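Local coordinates for RNA-binding protein RO60 (Deinococcus radiodurans, PDB 2NVO) that binds several small RNAs that accumulate during recovery from ultraviolet irradiation and contributes to the resistance of its bacterium to that radiation, at residues A[272-275]-A[280-283]; A[306-311]-A[348-353]; A[314-319]-A[516-521]; A[327-330]-A[335-338]; A[93-98]-A[526-531]. One frame throughout, in Å; residues are numbered along the deposited sequence.

Contact 1: A[272-275]-A[280-283]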
# COMPACT_ATOMS: atom_id res chain seq x y z
N THR A 272 -1.58 10.99 8.48
CA THR A 272 -0.87 9.75 8.18
C THR A 272 0.49 9.73 8.87
O THR A 272 0.83 8.78 9.57
CB THR A 272 -0.71 9.56 6.68
OG1 THR A 272 -1.98 9.76 6.03
CG2 THR A 272 -0.19 8.16 6.37
N TRP A 273 1.25 10.81 8.68
CA TRP A 273 2.54 10.99 9.34
C TRP A 273 2.39 10.83 10.84
O TRP A 273 3.15 10.11 11.49
CB TRP A 273 3.12 12.38 9.03
CG TRP A 273 4.50 12.59 9.61
CD1 TRP A 273 5.70 12.36 8.98
CD2 TRP A 273 4.84 13.05 10.93
NE1 TRP A 273 6.74 12.65 9.82
CE2 TRP A 273 6.25 13.07 11.02
CE3 TRP A 273 4.08 13.45 12.04
CZ2 TRP A 273 6.91 13.47 12.18
CZ3 TRP A 273 4.75 13.85 13.19
CH2 TRP A 273 6.15 13.86 13.25
N LEU A 274 1.40 11.54 11.38
CA LEU A 274 1.15 11.54 12.81
C LEU A 274 0.90 10.13 13.33
O LEU A 274 1.40 9.73 14.39
CB LEU A 274 -0.03 12.45 13.14
CG LEU A 274 -0.25 12.60 14.64
CD1 LEU A 274 1.04 13.06 15.30
CD2 LEU A 274 -1.40 13.56 14.97
N LEU A 275 0.10 9.37 12.58
CA LEU A 275 -0.23 8.00 12.98
C LEU A 275 1.01 7.12 13.12
O LEU A 275 1.16 6.40 14.11
CB LEU A 275 -1.23 7.39 12.00
CG LEU A 275 -2.64 7.94 12.20
CD1 LEU A 275 -3.55 7.54 11.04
CD2 LEU A 275 -3.18 7.47 13.52
N ASN A 280 7.74 7.68 18.01
CA ASN A 280 8.83 8.63 17.86
C ASN A 280 8.67 9.90 18.70
O ASN A 280 9.65 10.58 18.99
CB ASN A 280 8.99 9.00 16.38
CG ASN A 280 9.75 7.94 15.59
OD1 ASN A 280 10.45 7.11 16.16
ND2 ASN A 280 9.62 7.98 14.27
N LEU A 281 7.43 10.21 19.08
CA LEU A 281 7.11 11.41 19.85
C LEU A 281 7.15 11.11 21.34
O LEU A 281 7.50 11.97 22.15
CB LEU A 281 5.73 11.93 19.45
CG LEU A 281 5.68 12.52 18.04
CD1 LEU A 281 4.28 12.55 17.45
CD2 LEU A 281 6.29 13.91 18.05
N GLY A 282 6.78 9.89 21.70
CA GLY A 282 6.86 9.48 23.08
C GLY A 282 8.33 9.36 23.46
O GLY A 282 8.71 9.61 24.61
N ARG A 283 9.14 8.98 22.47
CA ARG A 283 10.55 8.69 22.68
C ARG A 283 11.33 9.97 22.87
O ARG A 283 11.97 10.17 23.90
CB ARG A 283 11.12 7.91 21.49
CG ARG A 283 12.52 7.35 21.73
CD ARG A 283 13.07 6.64 20.50
NE ARG A 283 13.57 7.57 19.48
CZ ARG A 283 13.08 7.65 18.25
NH1 ARG A 283 12.07 6.86 17.90
NH2 ARG A 283 13.58 8.51 17.37
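L274 and L281 meet methyl to methyl along one side of helix 271-283, two turns apart. The apolar part is carried by three buried side chains. CD1 of L274 reaches CD1 of L281 at 3.9 Å, the two side chains crossing at about a right angle. The CA-CB bond of L274 points away from L281; CG stands opposite the backbone N (chi1 -174°), and chi2 at 54° turns CD1 toward the C-terminal end of the helix to make the touch. L281 starts out toward its partners and needs no such detour. The same CD1 of L281 also approaches the six-membered ring of W273, 4.5 Å from CZ3, at a slant that is neither over the face nor at the edge. This is a looser touch than the one between the leucines.

No hydrogen bond links 272-275 to 280-283 directly. The polar connection goes through N277, whose ND2 donates to the carbonyl O of W273 and whose OD1 is bonded to ND2 of N280, a relay between the two segments.

Y262 on helix 259-266 touches W273, N280 and L281, while L274 packs on R301 and L302 of helix 292-302. This helix, packed between helices 259-266 and 292-302, belongs to the horseshoe-shaped TROVE domain, which is built of HEAT-like helical repeats.

Contact 2: A[306-311]-A[348-353]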
# COMPACT_ATOMS: atom_id res chain seq x y z
N ALA A 306 -12.85 15.41 9.56
CA ALA A 306 -12.46 15.98 8.28
C ALA A 306 -11.04 15.57 7.89
O ALA A 306 -10.73 15.39 6.72
CB ALA A 306 -12.59 17.50 8.32
N ALA A 307 -10.17 15.42 8.87
CA ALA A 307 -8.80 15.05 8.59
C ALA A 307 -8.71 13.54 8.32
O ALA A 307 -7.91 13.10 7.50
CB ALA A 307 -7.88 15.46 9.73
N LEU A 308 -9.54 12.77 9.02
CA LEU A 308 -9.65 11.34 8.77
C LEU A 308 -10.13 11.08 7.33
O LEU A 308 -9.55 10.24 6.62
CB LEU A 308 -10.61 10.71 9.79
CG LEU A 308 -10.07 10.55 11.22
CD1 LEU A 308 -11.17 10.24 12.20
CD2 LEU A 308 -8.95 9.49 11.28
N LYS A 309 -11.16 11.80 6.91
CA LYS A 309 -11.73 11.61 5.57
C LYS A 309 -10.75 12.01 4.48
O LYS A 309 -10.52 11.25 3.54
CB LYS A 309 -13.03 12.40 5.41
CG LYS A 309 -13.62 12.36 4.00
CD LYS A 309 -14.89 13.19 3.91
CE LYS A 309 -15.62 12.96 2.59
NZ LYS A 309 -14.78 13.28 1.39
N ARG A 310 -10.17 13.20 4.60
CA ARG A 310 -9.27 13.71 3.57
C ARG A 310 -7.99 12.90 3.48
O ARG A 310 -7.40 12.76 2.40
CB ARG A 310 -8.96 15.19 3.82
CG ARG A 310 -7.80 15.74 3.00
CD ARG A 310 -7.72 17.25 3.14
NE ARG A 310 -8.23 17.69 4.43
CZ ARG A 310 -7.46 17.97 5.49
NH1 ARG A 310 -6.14 17.87 5.40
NH2 ARG A 310 -8.03 18.36 6.63
N GLY A 311 -7.55 12.36 4.61
CA GLY A 311 -6.37 11.51 4.65
C GLY A 311 -6.70 10.08 4.29
O GLY A 311 -5.81 9.23 4.21
N GLU A 348 -8.68 4.37 19.40
CA GLU A 348 -9.84 3.50 19.35
C GLU A 348 -11.02 4.23 18.74
O GLU A 348 -11.82 3.63 18.04
CB GLU A 348 -10.19 2.95 20.74
CG GLU A 348 -9.28 1.81 21.16
CD GLU A 348 -9.35 1.49 22.65
OE1 GLU A 348 -10.47 1.35 23.18
OE2 GLU A 348 -8.28 1.36 23.28
N GLU A 349 -11.10 5.54 19.00
CA GLU A 349 -12.15 6.35 18.40
C GLU A 349 -11.91 6.58 16.91
O GLU A 349 -12.85 6.54 16.12
CB GLU A 349 -12.29 7.70 19.13
CG GLU A 349 -13.45 8.54 18.60
CD GLU A 349 -13.61 9.89 19.30
OE1 GLU A 349 -13.11 10.04 20.43
OE2 GLU A 349 -14.24 10.80 18.71
N ALA A 350 -10.66 6.83 16.53
CA ALA A 350 -10.30 6.98 15.12
C ALA A 350 -10.67 5.72 14.33
O ALA A 350 -11.16 5.82 13.21
CB ALA A 350 -8.81 7.29 14.98
N PHE A 351 -10.44 4.55 14.92
CA PHE A 351 -10.82 3.29 14.30
C PHE A 351 -12.30 3.28 13.91
O PHE A 351 -12.66 3.02 12.77
CB PHE A 351 -10.52 2.15 15.28
CG PHE A 351 -10.99 0.80 14.83
CD1 PHE A 351 -10.25 0.06 13.92
CD2 PHE A 351 -12.15 0.23 15.36
CE1 PHE A 351 -10.65 -1.22 13.53
CE2 PHE A 351 -12.56 -1.05 14.97
CZ PHE A 351 -11.80 -1.77 14.04
N THR A 352 -13.16 3.61 14.87
CA THR A 352 -14.61 3.64 14.63
C THR A 352 -14.99 4.70 13.60
O THR A 352 -15.79 4.43 12.69
CB THR A 352 -15.37 3.84 15.94
OG1 THR A 352 -15.02 2.78 16.84
CG2 THR A 352 -16.89 3.83 15.71
N LEU A 353 -14.40 5.88 13.71
CA LEU A 353 -14.71 6.99 12.79
C LEU A 353 -14.27 6.71 11.36
O LEU A 353 -14.88 7.19 10.41
CB LEU A 353 -14.05 8.29 13.28
CG LEU A 353 -14.54 8.82 14.62
CD1 LEU A 353 -13.67 9.98 15.13
CD2 LEU A 353 -16.00 9.25 14.50
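Segments 306-311 and 348-353, both helical, come nearest at L308 and A350, whose CA atoms lie 7.7 Å apart, close enough for side chains but not backbones to meet. L308 does all the work from its side. Its CA-CB bond points at the second helix, and each of its two methyls takes a different partner. CD1 rests on L353, 3.6 Å from CB and 3.9 Å from that residue's own CD1, so it lies against the root of the side chain as well as its end. CD2 reaches the methyl of A350 at 4.3 Å, a lighter touch. A350 and L353 are one helical turn apart, and the branch of L308 spans both.

The two leucines cross at about a right angle. L353 has CG opposite its carbonyl carbon (chi1 -64°), which lets CD1 and CB both touch the CD1 methyl of L308.

Around them, I313 and L271 also touch L308, while A350 packs against A318 of helix 315-326. Elsewhere on helix 341-354, the ring of F351 turns to P315 and L319 and meets F355 edge to face.

Between these segments the contact consists of methyl and methylene groups alone, with no hydrogen bond or ion pair. Its hold therefore probably comes from dispersion and the exclusion of water, and what selectivity it has would rest on shape alone, the branched L308 fitting against the small A350 and the flank of L353.

Contact 3: A[314-319]-A[516-521]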
# COMPACT_ATOMS: atom_id res chain seq x y z
N HIS A 314 -7.87 4.29 6.87
CA HIS A 314 -8.63 3.06 6.92
C HIS A 314 -8.68 2.66 8.39
O HIS A 314 -7.76 2.97 9.13
CB HIS A 314 -7.92 2.00 6.09
CG HIS A 314 -8.72 0.75 5.89
ND1 HIS A 314 -8.74 -0.27 6.81
CD2 HIS A 314 -9.53 0.37 4.88
CE1 HIS A 314 -9.51 -1.25 6.36
NE2 HIS A 314 -10.01 -0.88 5.20
N PRO A 315 -9.75 1.99 8.82
CA PRO A 315 -9.80 1.59 10.23
C PRO A 315 -8.56 0.78 10.66
O PRO A 315 -8.07 0.99 11.76
CB PRO A 315 -11.09 0.76 10.31
CG PRO A 315 -11.94 1.27 9.18
CD PRO A 315 -10.97 1.61 8.08
N LEU A 316 -8.05 -0.11 9.80
CA LEU A 316 -6.83 -0.86 10.10
C LEU A 316 -5.59 0.03 10.25
O LEU A 316 -4.63 -0.34 10.94
CB LEU A 316 -6.59 -1.92 9.02
CG LEU A 316 -7.57 -3.08 9.08
CD1 LEU A 316 -7.29 -4.05 7.93
CD2 LEU A 316 -7.44 -3.77 10.43
N ASP A 317 -5.58 1.17 9.58
CA ASP A 317 -4.52 2.16 9.78
C ASP A 317 -4.53 2.64 11.22
O ASP A 317 -3.48 2.78 11.84
CB ASP A 317 -4.72 3.37 8.86
CG ASP A 317 -4.44 3.05 7.40
OD1 ASP A 317 -3.67 2.11 7.14
OD2 ASP A 317 -5.00 3.77 6.52
N ALA A 318 -5.73 2.89 11.75
CA ALA A 318 -5.83 3.35 13.12
C ALA A 318 -5.51 2.21 14.08
O ALA A 318 -4.86 2.42 15.09
CB ALA A 318 -7.23 3.94 13.40
N LEU A 319 -5.97 1.00 13.76
CA LEU A 319 -5.68 -0.14 14.63
C LEU A 319 -4.17 -0.36 14.68
O LEU A 319 -3.62 -0.52 15.75
CB LEU A 319 -6.42 -1.41 14.17
CG LEU A 319 -6.25 -2.63 15.09
CD1 LEU A 319 -6.48 -2.29 16.57
CD2 LEU A 319 -7.16 -3.80 14.64
N VAL A 516 -1.96 -13.58 0.24
CA VAL A 516 -0.95 -14.25 1.05
C VAL A 516 -0.32 -13.20 1.96
O VAL A 516 0.37 -12.29 1.50
CB VAL A 516 0.13 -14.89 0.16
CG1 VAL A 516 1.15 -15.67 1.00
CG2 VAL A 516 -0.51 -15.80 -0.87
N GLY A 517 -0.56 -13.32 3.26
CA GLY A 517 -0.18 -12.29 4.20
C GLY A 517 -1.22 -11.18 4.21
O GLY A 517 -2.35 -11.34 3.74
N PHE A 518 -0.84 -10.05 4.78
CA PHE A 518 -1.71 -8.89 4.80
C PHE A 518 -0.85 -7.66 4.90
O PHE A 518 0.28 -7.72 5.36
CB PHE A 518 -2.69 -8.94 5.98
CG PHE A 518 -4.08 -8.46 5.64
CD1 PHE A 518 -4.82 -9.11 4.68
CD2 PHE A 518 -4.66 -7.38 6.31
CE1 PHE A 518 -6.12 -8.68 4.35
CE2 PHE A 518 -5.96 -6.96 6.00
CZ PHE A 518 -6.69 -7.61 5.02
N ASP A 519 -1.41 -6.55 4.45
CA ASP A 519 -0.80 -5.24 4.61
C ASP A 519 -1.86 -4.19 4.33
O ASP A 519 -3.03 -4.53 4.09
CB ASP A 519 0.44 -5.06 3.71
CG ASP A 519 0.14 -5.19 2.22
OD1 ASP A 519 -1.03 -5.04 1.81
OD2 ASP A 519 1.09 -5.44 1.44
N ALA A 520 -1.45 -2.94 4.35
CA ALA A 520 -2.35 -1.82 4.20
C ALA A 520 -3.06 -1.78 2.85
O ALA A 520 -4.16 -1.26 2.75
CB ALA A 520 -1.60 -0.50 4.47
N ALA A 521 -2.44 -2.34 1.82
CA ALA A 521 -3.03 -2.34 0.49
C ALA A 521 -4.06 -3.47 0.26
O ALA A 521 -4.83 -3.44 -0.70
CB ALA A 521 -1.94 -2.41 -0.57
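L316 meets F518 by way of an outstretched side chain: CG stands opposite the carbonyl carbon (chi1 -71°) and chi2 is fully extended at 178°, which sends CD1 out from helix 315-326 toward the vWA side. F518 answers with a chi1 of -141°, well off a staggered position, and its ring presents an edge. CD1 of L316 lies close to the ring plane, 3.7 Å from CE2, so the methyl abuts the rim and not the face, and the two side chains cross at about a right angle. Beside this pair, OD1 of D317 comes within 4.3 Å of the methyl of A520, a fringe contact without a hydrogen bond.

The other carboxylate oxygen of D317 is used within its own segment. H314 N donates to D317 OD2 at 2.9 Å, almost straight but from above the carboxylate plane. In return ND1 of H314 accepts from L316 N at 3.1 Å, the donor tilted somewhat out of the ring plane, which suggests that ND1 is unprotonated. These reciprocal bonds form a capping box that fixes the first turn of the helix, and with it the root of L316. Across the contact, D519 OD1 accepts a weak capping bond from A521 N ahead of helix 522-530.

P523 touches H314, L316 and F518 alike, and A394 and M395 of helix 388-402 also cover L316. The contact is part of the junction where a TROVE helix meets the VWFA-like domain, the closure that turns the horseshoe into a ring-shaped monomer.

Contact 4: A[327-330]-A[335-338]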
# COMPACT_ATOMS: atom_id res chain seq x y z
N GLN A 327 2.92 -0.32 22.37
CA GLN A 327 4.04 -1.17 22.73
C GLN A 327 5.07 -0.41 23.57
O GLN A 327 5.70 -0.98 24.47
CB GLN A 327 4.73 -1.72 21.48
CG GLN A 327 4.00 -2.89 20.87
CD GLN A 327 4.00 -4.08 21.79
OE1 GLN A 327 4.97 -4.33 22.49
NE2 GLN A 327 2.89 -4.82 21.82
N GLY A 328 5.23 0.88 23.26
CA GLY A 328 6.16 1.72 23.99
C GLY A 328 7.60 1.36 23.67
O GLY A 328 8.52 1.75 24.38
N GLN A 329 7.77 0.62 22.58
CA GLN A 329 9.08 0.15 22.15
C GLN A 329 8.97 -0.20 20.68
O GLN A 329 8.00 -0.84 20.27
CB GLN A 329 9.48 -1.10 22.95
CG GLN A 329 10.90 -1.59 22.68
CD GLN A 329 11.13 -3.02 23.13
OE1 GLN A 329 10.18 -3.80 23.26
NE2 GLN A 329 12.39 -3.37 23.39
N GLY A 330 9.95 0.21 19.90
CA GLY A 330 9.91 -0.01 18.47
C GLY A 330 10.66 -1.24 17.98
O GLY A 330 11.00 -2.15 18.74
N GLY A 335 14.28 3.21 20.35
CA GLY A 335 14.33 3.29 21.79
C GLY A 335 13.01 2.87 22.40
O GLY A 335 12.32 1.98 21.89
N THR A 336 12.65 3.53 23.49
CA THR A 336 11.38 3.28 24.13
C THR A 336 10.66 4.60 24.36
O THR A 336 11.22 5.68 24.12
CB THR A 336 11.55 2.54 25.47
OG1 THR A 336 12.11 3.43 26.44
CG2 THR A 336 12.46 1.33 25.31
N TRP A 337 9.40 4.51 24.78
CA TRP A 337 8.60 5.67 25.13
C TRP A 337 7.51 5.24 26.09
O TRP A 337 7.34 4.04 26.32
CB TRP A 337 8.00 6.32 23.88
CG TRP A 337 7.10 5.43 23.07
CD1 TRP A 337 5.75 5.29 23.20
CD2 TRP A 337 7.48 4.57 21.99
NE1 TRP A 337 5.27 4.39 22.28
CE2 TRP A 337 6.31 3.94 21.52
CE3 TRP A 337 8.71 4.28 21.37
CZ2 TRP A 337 6.33 3.03 20.47
CZ3 TRP A 337 8.72 3.37 20.32
CH2 TRP A 337 7.54 2.76 19.88
N LEU A 338 6.80 6.20 26.66
CA LEU A 338 5.71 5.90 27.57
C LEU A 338 4.37 6.25 26.94
O LEU A 338 3.98 7.43 26.91
CB LEU A 338 5.89 6.65 28.89
CG LEU A 338 4.78 6.41 29.91
CD1 LEU A 338 4.58 4.92 30.14
CD2 LEU A 338 5.08 7.12 31.22
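G335 faces Q329 and G330 with its carbonyl: the O lies 3.7 Å from Q329 CA and near G330 N, but makes no hydrogen bond there. T336 comes next and is bridged to Q329 through the backbone, their CA atoms 4.4 Å apart, the single bridge between the two segments. Its CA sits 3.3 Å from G328 O, and its CG2 lightly touches CG of Q329, a side chain whose CA-CB bond points away from the 335-338 segment.

W337 carries most of this segment's share. Its backbone N donates to G328 O at 2.9 Å, fairly straight at the hydrogen (158°), though the donor stands 47° above the carbonyl plane. Its chi1 of 60° sets CG between the backbone N and the carbonyl carbon, folding the indole back over the first segment. There G328, just past the end of helix 315-326 and with positive phi, lies against one face: its CA is 3.4 Å from the centroid of the five-membered ring, a CH-pi contact. Q329 N lies over the same face, nearer the rim. NE1 is taken by the carbonyl O of Y325, whose ring runs nearly parallel to the indole where they meet.

The backbone bond thus joins the two segments of this surface loop, while the NE1 bond and the packing on G328 hold the indole in its orientation; the absence of a side chain at G328 leaves room for the nearby carbonyl O of W337.

Contact 5: A[93-98]-A[526-531]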
# COMPACT_ATOMS: atom_id res chain seq x y z
N GLY A 93 -6.35 4.81 -13.11
CA GLY A 93 -7.37 4.24 -12.24
C GLY A 93 -6.90 4.10 -10.80
O GLY A 93 -7.70 3.99 -9.87
N GLN A 94 -5.58 4.08 -10.63
CA GLN A 94 -4.94 4.09 -9.32
C GLN A 94 -5.33 2.94 -8.40
O GLN A 94 -5.37 3.11 -7.18
CB GLN A 94 -5.23 5.42 -8.62
CG GLN A 94 -5.03 6.62 -9.51
CD GLN A 94 -4.96 7.92 -8.74
OE1 GLN A 94 -4.80 7.92 -7.52
NE2 GLN A 94 -5.08 9.03 -9.46
N ARG A 95 -5.60 1.77 -8.97
CA ARG A 95 -5.94 0.60 -8.15
C ARG A 95 -4.73 -0.28 -7.82
O ARG A 95 -4.81 -1.17 -6.97
CB ARG A 95 -7.04 -0.25 -8.79
CG ARG A 95 -8.40 -0.09 -8.12
CD ARG A 95 -9.36 0.76 -8.96
NE ARG A 95 -9.69 0.10 -10.22
CZ ARG A 95 -10.60 0.54 -11.09
NH1 ARG A 95 -11.28 1.65 -10.81
NH2 ARG A 95 -10.84 -0.11 -12.22
N ALA A 96 -3.60 -0.03 -8.47
CA ALA A 96 -2.40 -0.82 -8.21
C ALA A 96 -1.74 -0.37 -6.92
O ALA A 96 -1.39 0.80 -6.76
CB ALA A 96 -1.43 -0.71 -9.38
N PRO A 97 -1.56 -1.31 -5.97
CA PRO A 97 -0.84 -1.01 -4.73
C PRO A 97 0.55 -0.47 -5.03
O PRO A 97 1.04 0.42 -4.32
CB PRO A 97 -0.72 -2.38 -4.05
CG PRO A 97 -1.83 -3.17 -4.60
CD PRO A 97 -2.11 -2.67 -5.98
N LYS A 98 1.17 -1.00 -6.07
CA LYS A 98 2.53 -0.61 -6.42
C LYS A 98 2.65 -0.19 -7.88
O LYS A 98 2.01 -0.76 -8.76
CB LYS A 98 3.50 -1.77 -6.16
CG LYS A 98 3.83 -1.97 -4.69
CD LYS A 98 4.62 -3.26 -4.50
CE LYS A 98 5.67 -3.09 -3.42
NZ LYS A 98 6.23 -4.40 -2.97
N MET A 526 -8.85 -6.27 -2.29
CA MET A 526 -9.93 -7.25 -2.14
C MET A 526 -11.23 -6.64 -2.62
O MET A 526 -12.02 -7.29 -3.28
CB MET A 526 -10.06 -7.72 -0.69
CG MET A 526 -8.93 -8.67 -0.26
SD MET A 526 -8.81 -8.89 1.52
CE MET A 526 -10.32 -9.70 1.86
N THR A 527 -11.43 -5.38 -2.28
CA THR A 527 -12.63 -4.66 -2.70
C THR A 527 -12.63 -4.51 -4.22
O THR A 527 -13.65 -4.72 -4.86
CB THR A 527 -12.69 -3.28 -2.04
OG1 THR A 527 -12.80 -3.44 -0.62
CG2 THR A 527 -13.90 -2.49 -2.56
N ALA A 528 -11.49 -4.12 -4.79
CA ALA A 528 -11.41 -3.95 -6.24
C ALA A 528 -11.71 -5.27 -6.93
O ALA A 528 -12.42 -5.32 -7.93
CB ALA A 528 -10.04 -3.44 -6.65
N PHE A 529 -11.16 -6.35 -6.39
CA PHE A 529 -11.41 -7.69 -6.94
C PHE A 529 -12.90 -8.05 -6.87
O PHE A 529 -13.47 -8.56 -7.84
CB PHE A 529 -10.57 -8.73 -6.18
CG PHE A 529 -10.93 -10.14 -6.52
CD1 PHE A 529 -11.72 -10.89 -5.66
CD2 PHE A 529 -10.48 -10.73 -7.69
CE1 PHE A 529 -12.05 -12.19 -5.95
CE2 PHE A 529 -10.81 -12.05 -7.99
CZ PHE A 529 -11.61 -12.78 -7.12
N ALA A 530 -13.53 -7.79 -5.73
CA ALA A 530 -14.93 -8.17 -5.55
C ALA A 530 -15.83 -7.40 -6.51
O ALA A 530 -16.87 -7.91 -6.94
CB ALA A 530 -15.38 -7.92 -4.11
N ARG A 531 -15.43 -6.17 -6.83
CA ARG A 531 -16.18 -5.32 -7.76
C ARG A 531 -15.94 -5.75 -9.21
O ARG A 531 -16.51 -5.16 -10.12
CB ARG A 531 -15.78 -3.85 -7.61
CG ARG A 531 -16.22 -3.20 -6.31
CD ARG A 531 -15.81 -1.72 -6.24
NE ARG A 531 -14.39 -1.53 -6.55
CZ ARG A 531 -13.61 -0.61 -5.99
NH1 ARG A 531 -14.12 0.22 -5.07
NH2 ARG A 531 -12.33 -0.51 -6.33
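R95 meets A528 and R531 through its aliphatic part. The apolar contact is small: CG of R95 lies 4.0 Å from the methyl of A528, on the side of helix 522-530 that faces the 93-98 loop. R95 CA and A528 CA, 7.4 Å apart, are also the nearest such pair of the two segments. The side chain of R95 is bent at chi2 (105°) and again at chi3, which lays its middle against the helix and turns the guanidinium away from a head-on meeting.

The second touch is between the two arginines, where CD of R95 comes within 4.2 Å of NH2 of R531, obliquely to that guanidinium. The charged groups themselves stay apart, R95 NE and R531 NH2 being 4.7 Å from one another, and their planes are turned 59° apart.

No salt bridge crosses between the segments. What makes two like charges tolerable here is probably E533, outside both: its OE2 pairs with R531 NH2 in a salt bridge and, more weakly and at long range, with R95 NE. T527 CG2 lies 3.6 Å above the guanidinium plane of R531, toward its rim.

R95 sits in the loop between helices 80-93 and 100-112 of the TROVE part. Other residues of helix 522-530 pack on the vWA sheet, M526 on strands 491-496, 459-464 and 512-517 and F529 on 491-496 and 512-517, while A528 and R531 meet the loop and A528 also touches E533 and V534.

Contacts 1 and 2 are buried, apolar contacts in the TROVE part, the first within a single helix and the second between two; they lie side by side. Contact 4 is at the surface, is made by a backbone hydrogen bond and an aromatic face, and packs against the end of the helix of contact 1. Contacts 3 and 5 instead join the TROVE part to the VWFA-like domain at two points, centres 14 Å apart, and are only partly buried. Both involve the chain around helix 522-530, where F518 touches M526. Contact 3 also shares helix 315-326 with the surroundings of contact 2, through F351 on P315. Charged residues take part only in contacts 3 and 5, without a salt bridge across either.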